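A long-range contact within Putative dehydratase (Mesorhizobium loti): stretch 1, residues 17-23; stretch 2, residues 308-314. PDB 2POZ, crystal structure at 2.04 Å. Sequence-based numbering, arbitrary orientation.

Stretch 1 17-23: RLHPVLV
Stretch 2 308-314: VCGSSLI

Nearly three hundred residues apart in sequence, these two stretches meet mainly through side chains, with one approach to a backbone carbonyl: no hydrogen bond crosses between them, and the contact buries a modest 260 Å². From L18 on, stretch 1 is extended, first as loop and then as strand from V21; stretch 2 is a loop through S311 that turns into a helix at S312. The register is set by P20 CA lying 5.7 Å from G310 CA, and further along by L22 CA lying 8.6 Å from L313 CA.

Alternation governs stretch 1. With phi/psi of -107/163 at L18, -57/141 at P20 and -120/159 at L22, these three residues direct CA-to-CB toward stretch 2, while H19 and V21 stay out of reach. L18 and L22 are both mt (chi2 near 180°), L18 with chi1 -54° and L22 with chi1 shifted to -39°. L18 CD2 lies 4.2 Å from C309 SG, an apolar contact with a t side chain, and L18 CD1 packs 3.8 Å from G310 O. P20, its ring puckered C-gamma exo, places CB 4.2 Å from S311 CB, both CA-to-CB bonds pointing toward the other stretch.

G310 adopts phi/psi -164/-139. An ideal CB on G310 would lie 3.0 Å from I314 CG2, a clash within its own stretch, so the absence of a side chain leaves room for I314 CG2.

S311 (phi/psi -90/180) is the N-cap. In its p rotamer, chi1 74°, S311 OG accepts from L313 N at 3.2 Å, with an N-H...O angle of 144°, satisfying an amide that has no earlier helical carbonyl. S311 OG also lies 3.8 Å from L22 CD2, a van der Waals approach. L22 CD2 also meets L313 CD2 at 4.4 Å; L313, in the tp rotamer on helical phi/psi -62/-59, points its CA-to-CB bond toward stretch 1 and adds this apolar contact.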

# COMPACT_ATOMS: atom_id res chain seq x y z
N ARG A 17 1.85 -29.80 -37.72
CA ARG A 17 1.07 -29.75 -36.48
C ARG A 17 0.44 -28.37 -36.23
O ARG A 17 -0.32 -28.22 -35.28
CB ARG A 17 1.96 -30.11 -35.29
CG ARG A 17 2.97 -29.02 -34.88
CD ARG A 17 4.03 -29.58 -33.92
NE ARG A 17 5.01 -30.40 -34.63
CZ ARG A 17 5.82 -31.29 -34.05
NH1 ARG A 17 5.76 -31.50 -32.74
NH2 ARG A 17 6.69 -31.96 -34.79
N LEU A 18 0.75 -27.39 -37.07
CA LEU A 18 0.21 -26.04 -36.88
C LEU A 18 -0.86 -25.66 -37.91
O LEU A 18 -0.99 -26.30 -38.96
CB LEU A 18 1.33 -25.00 -36.97
CG LEU A 18 2.56 -25.13 -36.07
CD1 LEU A 18 3.55 -24.01 -36.40
CD2 LEU A 18 2.15 -25.07 -34.60
N HIS A 19 -1.62 -24.62 -37.59
CA HIS A 19 -2.64 -24.09 -38.48
C HIS A 19 -2.46 -22.58 -38.56
O HIS A 19 -3.25 -21.81 -38.01
CB HIS A 19 -4.06 -24.47 -38.02
CG HIS A 19 -4.30 -24.31 -36.55
ND1 HIS A 19 -4.36 -23.08 -35.93
CD2 HIS A 19 -4.56 -25.23 -35.59
CE1 HIS A 19 -4.64 -23.25 -34.65
NE2 HIS A 19 -4.77 -24.55 -34.42
N PRO A 20 -1.38 -22.13 -39.24
CA PRO A 20 -1.07 -20.71 -39.41
C PRO A 20 -2.23 -19.99 -40.08
O PRO A 20 -2.87 -20.54 -40.98
CB PRO A 20 0.16 -20.73 -40.32
CG PRO A 20 0.80 -22.04 -39.99
CD PRO A 20 -0.38 -22.97 -39.91
N VAL A 21 -2.50 -18.78 -39.62
CA VAL A 21 -3.58 -17.97 -40.17
C VAL A 21 -2.89 -16.75 -40.75
O VAL A 21 -2.22 -16.01 -40.03
CB VAL A 21 -4.58 -17.55 -39.06
CG1 VAL A 21 -5.70 -16.69 -39.64
CG2 VAL A 21 -5.17 -18.81 -38.39
N LEU A 22 -3.02 -16.56 -42.06
CA LEU A 22 -2.37 -15.45 -42.73
C LEU A 22 -3.34 -14.51 -43.40
O LEU A 22 -4.47 -14.88 -43.70
CB LEU A 22 -1.40 -15.96 -43.80
CG LEU A 22 -0.55 -17.20 -43.56
CD1 LEU A 22 0.25 -17.48 -44.84
CD2 LEU A 22 0.37 -17.02 -42.37
N VAL A 23 -2.88 -13.29 -43.64
CA VAL A 23 -3.68 -12.29 -44.31
C VAL A 23 -2.81 -11.63 -45.37
O VAL A 23 -1.60 -11.47 -45.18
CB VAL A 23 -4.21 -11.20 -43.33
CG1 VAL A 23 -3.06 -10.37 -42.77
CG2 VAL A 23 -5.21 -10.29 -44.05
N VAL A 308 7.52 -16.53 -30.75
CA VAL A 308 7.15 -16.71 -32.15
C VAL A 308 7.00 -18.18 -32.48
O VAL A 308 7.91 -18.98 -32.27
CB VAL A 308 8.21 -16.10 -33.10
CG1 VAL A 308 8.25 -14.61 -32.94
CG2 VAL A 308 9.57 -16.67 -32.79
N CYS A 309 5.82 -18.54 -32.97
CA CYS A 309 5.53 -19.91 -33.37
C CYS A 309 4.43 -19.92 -34.42
O CYS A 309 3.24 -19.94 -34.09
CB CYS A 309 5.12 -20.77 -32.18
SG CYS A 309 4.86 -22.50 -32.63
N GLY A 310 4.83 -19.92 -35.68
CA GLY A 310 3.88 -19.93 -36.78
C GLY A 310 4.63 -20.32 -38.05
O GLY A 310 5.47 -21.20 -38.02
N SER A 311 4.32 -19.65 -39.15
CA SER A 311 5.00 -19.96 -40.40
C SER A 311 6.24 -19.07 -40.53
O SER A 311 6.53 -18.26 -39.64
CB SER A 311 4.06 -19.69 -41.58
OG SER A 311 3.93 -18.29 -41.78
N SER A 312 6.97 -19.23 -41.63
CA SER A 312 8.16 -18.42 -41.89
C SER A 312 7.83 -16.93 -41.92
O SER A 312 8.69 -16.08 -41.66
CB SER A 312 8.78 -18.81 -43.23
OG SER A 312 9.21 -20.16 -43.24
N LEU A 313 6.59 -16.60 -42.26
CA LEU A 313 6.19 -15.19 -42.33
C LEU A 313 6.30 -14.50 -40.97
O LEU A 313 7.03 -13.52 -40.83
CB LEU A 313 4.75 -15.05 -42.87
CG LEU A 313 4.19 -13.62 -42.92
CD1 LEU A 313 5.13 -12.71 -43.71
CD2 LEU A 313 2.81 -13.62 -43.56
N ILE A 314 5.59 -14.99 -39.96
CA ILE A 314 5.66 -14.33 -38.65
C ILE A 314 7.07 -14.35 -38.06
O ILE A 314 7.44 -13.45 -37.32
CB ILE A 314 4.66 -14.93 -37.64
CG1 ILE A 314 4.57 -14.01 -36.41
CG2 ILE A 314 5.09 -16.32 -37.22
CD1 ILE A 314 3.26 -14.12 -35.65